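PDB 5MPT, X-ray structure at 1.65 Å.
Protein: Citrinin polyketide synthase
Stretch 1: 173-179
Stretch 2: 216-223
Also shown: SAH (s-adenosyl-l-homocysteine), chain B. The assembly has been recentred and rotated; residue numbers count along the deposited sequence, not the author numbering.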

# COMPACT_ATOMS: atom_id res chain seq x y z
N VAL A 173 -8.52 -3.05 -9.02
CA VAL A 173 -7.64 -3.07 -7.86
C VAL A 173 -6.30 -3.72 -8.23
O VAL A 173 -5.24 -3.27 -7.77
CB VAL A 173 -8.34 -3.73 -6.67
CG1 VAL A 173 -8.56 -5.20 -6.93
CG2 VAL A 173 -7.53 -3.49 -5.41
N THR A 174 -6.31 -4.75 -9.09
CA THR A 174 -5.08 -5.27 -9.66
C THR A 174 -4.31 -4.18 -10.37
O THR A 174 -3.09 -4.05 -10.20
CB THR A 174 -5.39 -6.40 -10.64
OG1 THR A 174 -6.00 -7.49 -9.96
CG2 THR A 174 -4.12 -6.88 -11.33
N ASP A 175 -5.00 -3.40 -11.20
CA ASP A 175 -4.32 -2.34 -11.94
C ASP A 175 -3.78 -1.28 -11.00
O ASP A 175 -2.70 -0.74 -11.22
CB ASP A 175 -5.27 -1.72 -12.96
CG ASP A 175 -5.47 -2.59 -14.18
OD1 ASP A 175 -4.77 -3.62 -14.30
OD2 ASP A 175 -6.30 -2.22 -15.05
N VAL A 176 -4.51 -0.99 -9.92
CA VAL A 176 -3.99 -0.07 -8.90
C VAL A 176 -2.66 -0.59 -8.36
O VAL A 176 -1.67 0.15 -8.30
CB VAL A 176 -5.03 0.13 -7.78
CG1 VAL A 176 -4.42 0.88 -6.55
CG2 VAL A 176 -6.25 0.89 -8.31
N TYR A 177 -2.60 -1.88 -8.04
CA TYR A 177 -1.41 -2.40 -7.38
C TYR A 177 -0.23 -2.60 -8.32
O TYR A 177 0.90 -2.55 -7.85
CB TYR A 177 -1.73 -3.72 -6.67
CG TYR A 177 -2.62 -3.63 -5.46
CD1 TYR A 177 -2.47 -2.61 -4.51
CD2 TYR A 177 -3.62 -4.55 -5.26
CE1 TYR A 177 -3.27 -2.56 -3.41
CE2 TYR A 177 -4.42 -4.50 -4.17
CZ TYR A 177 -4.25 -3.50 -3.25
OH TYR A 177 -5.08 -3.51 -2.15
N ALA A 178 -0.47 -2.88 -9.60
CA ALA A 178 0.59 -3.19 -10.57
C ALA A 178 0.91 -2.03 -11.49
O ALA A 178 2.10 -1.79 -11.76
CB ALA A 178 0.17 -4.39 -11.43
N LYS A 179 -0.11 -1.34 -11.98
CA LYS A 179 0.06 -0.42 -13.11
C LYS A 179 0.11 1.05 -12.70
O LYS A 179 0.88 1.81 -13.30
CB LYS A 179 -1.06 -0.61 -14.13
CG LYS A 179 -1.10 -1.98 -14.76
CD LYS A 179 -2.13 -2.10 -15.89
CE LYS A 179 -2.36 -3.56 -16.30
NZ LYS A 179 -2.32 -4.52 -15.13
N GLY A 216 -0.57 -11.02 -2.69
CA GLY A 216 -1.88 -10.64 -3.17
C GLY A 216 -2.10 -10.84 -4.65
O GLY A 216 -2.00 -11.97 -5.14
N THR A 217 -2.38 -9.74 -5.34
CA THR A 217 -2.70 -9.71 -6.76
C THR A 217 -1.47 -9.83 -7.64
O THR A 217 -1.61 -9.91 -8.87
CB THR A 217 -3.45 -8.41 -7.11
OG1 THR A 217 -2.62 -7.25 -6.88
CG2 THR A 217 -4.77 -8.28 -6.32
N GLY A 218 -0.28 -9.89 -7.05
CA GLY A 218 0.94 -10.00 -7.83
C GLY A 218 1.40 -8.70 -8.43
O GLY A 218 2.03 -8.72 -9.49
N GLY A 219 1.12 -7.57 -7.78
CA GLY A 219 1.52 -6.29 -8.34
C GLY A 219 3.02 -6.13 -8.36
O GLY A 219 3.58 -5.53 -9.29
N THR A 220 3.68 -6.68 -7.36
CA THR A 220 5.13 -6.76 -7.33
C THR A 220 5.60 -8.02 -8.04
O THR A 220 6.57 -7.98 -8.81
CB THR A 220 5.61 -6.75 -5.88
OG1 THR A 220 5.19 -5.52 -5.26
CG2 THR A 220 7.13 -6.88 -5.81
N THR A 221 4.92 -9.13 -7.79
CA THR A 221 5.33 -10.42 -8.34
C THR A 221 5.46 -10.37 -9.85
O THR A 221 6.39 -10.96 -10.41
CB THR A 221 4.31 -11.48 -7.93
OG1 THR A 221 3.84 -11.20 -6.60
CG2 THR A 221 4.94 -12.86 -7.98
N VAL A 222 4.53 -9.69 -10.53
CA VAL A 222 4.54 -9.70 -11.99
C VAL A 222 5.80 -9.05 -12.56
O VAL A 222 6.16 -9.34 -13.70
CB VAL A 222 3.28 -9.04 -12.57
CG1 VAL A 222 3.20 -7.54 -12.24
CG2 VAL A 222 3.23 -9.24 -14.07
N LYS A 223 6.47 -8.18 -11.80
CA LYS A 223 7.74 -7.63 -12.22
C LYS A 223 8.94 -8.46 -11.77
O LYS A 223 9.95 -8.51 -12.49
CB LYS A 223 7.90 -6.21 -11.68
CG LYS A 223 6.80 -5.25 -12.15
CD LYS A 223 6.63 -5.21 -13.66
CE LYS A 223 7.81 -4.58 -14.32
NZ LYS A 223 7.90 -3.14 -13.94
N SAH B . 1.16 -6.72 -2.31
CA SAH B . -0.28 -6.50 -2.62
CB SAH B . -0.85 -5.10 -2.41
CG SAH B . -1.08 -4.72 -0.96
SD SAH B . -2.69 -5.44 -0.49
C SAH B . -0.49 -6.88 -4.12
O SAH B . -1.73 -7.28 -4.34
OXT SAH B . 0.35 -6.78 -4.97
C5' SAH B . -2.31 -6.26 1.08
C4' SAH B . -2.13 -7.74 0.84
O4' SAH B . -1.70 -8.28 2.11
C3' SAH B . -3.40 -8.50 0.44
O3' SAH B . -3.04 -9.39 -0.61
C2' SAH B . -3.79 -9.25 1.73
O2' SAH B . -4.41 -10.51 1.47
C1' SAH B . -2.42 -9.46 2.37
N9 SAH B . -2.42 -9.68 3.81
C8 SAH B . -3.17 -9.05 4.77
N7 SAH B . -2.98 -9.49 5.98
C5 SAH B . -2.03 -10.49 5.82
C6 SAH B . -1.40 -11.36 6.73
N6 SAH B . -1.66 -11.39 8.04
N1 SAH B . -0.49 -12.23 6.24
C2 SAH B . -0.24 -12.23 4.93
N3 SAH B . -0.77 -11.46 3.97
C4 SAH B . -1.67 -10.61 4.49
O HOH W 1 -1.65 -6.41 -9.27
O HOH W 2 -3.73 -9.89 -9.99
O HOH W 3 4.03 -3.60 -11.24

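This is a small, close-packed contact between a helical segment and a glycine-rich loop, held by van der Waals packing, bridging waters and a shared ligand, with no direct hydrogen bond from one stretch to the other. The two stretches bury 252 Å² between them, counting both sides, and the backbones come very near: the CA atoms of Ala-178 and Gly-219 lie 3.9 Å apart.

Gly-219 is what lets the backbones approach so closely. Gly-219 CA rests 3.8 Å from Tyr-177 O and 3.9 Å from Ala-178 CB, so main chain packs directly on main chain and on a methyl group. A CB placed on Gly-219 would point toward the helix and fall 2.6 Å from Tyr-177 O, a clash. Ala-178 presents an apolar methyl to this glycine. The same methyl extends the apolar patch to Val-222, a helical residue whose CG1 lies 4.4 Å from Ala-178 CB, a looser contact.

Thr-217 is covered more than any other residue here. Its CA-to-CB bond points toward the helix. CG2 packs 3.9 Å from Thr-174 OG1 and 4.0 Å from Tyr-177 CD2, while Thr-217 OG1 lies 3.3 Å from Tyr-177 CD2, at the edge of the ring and near its plane. This last is an edge contact with a ring carbon, not a hydrogen bond; the hydroxyl donates instead to the ligand, with Thr-217 OG1 2.7 Å from SAH O. As an acceptor, the same oxygen receives a hydrogen bond from water 1, at 2.7 Å from the water O, and that water also donates to Thr-174 O at 2.9 Å. A threonine can thus offer a methyl for packing and a hydroxyl that gives and accepts at once.

Two further waters span the gap. Water 3 donates to Ala-178 O at 2.7 Å and to Gly-219 O at 2.8 Å from its O atom, linking two carbonyls that could not bond to each other. Water 2 donates to Thr-217 O, with its O atom at a short 2.4 Å, and has a weak hydrogen bond to Thr-174 OG1 at 3.3 Å.

The ligand completes the arrangement. Its carboxylate is held by the loop: Thr-217 N donates to SAH O at 2.7 Å, and Gly-219 N to SAH OXT at 3.0 Å. From the helix, Tyr-177 contributes its ring, with SAH CB over one face. Gly-216 also suits its place, since its CA is already 3.1 Å from SAH O3' and a CB would clash with that oxygen at 2.4 Å. Positive phi angles at Gly-216 and Gly-218 further favour glycine.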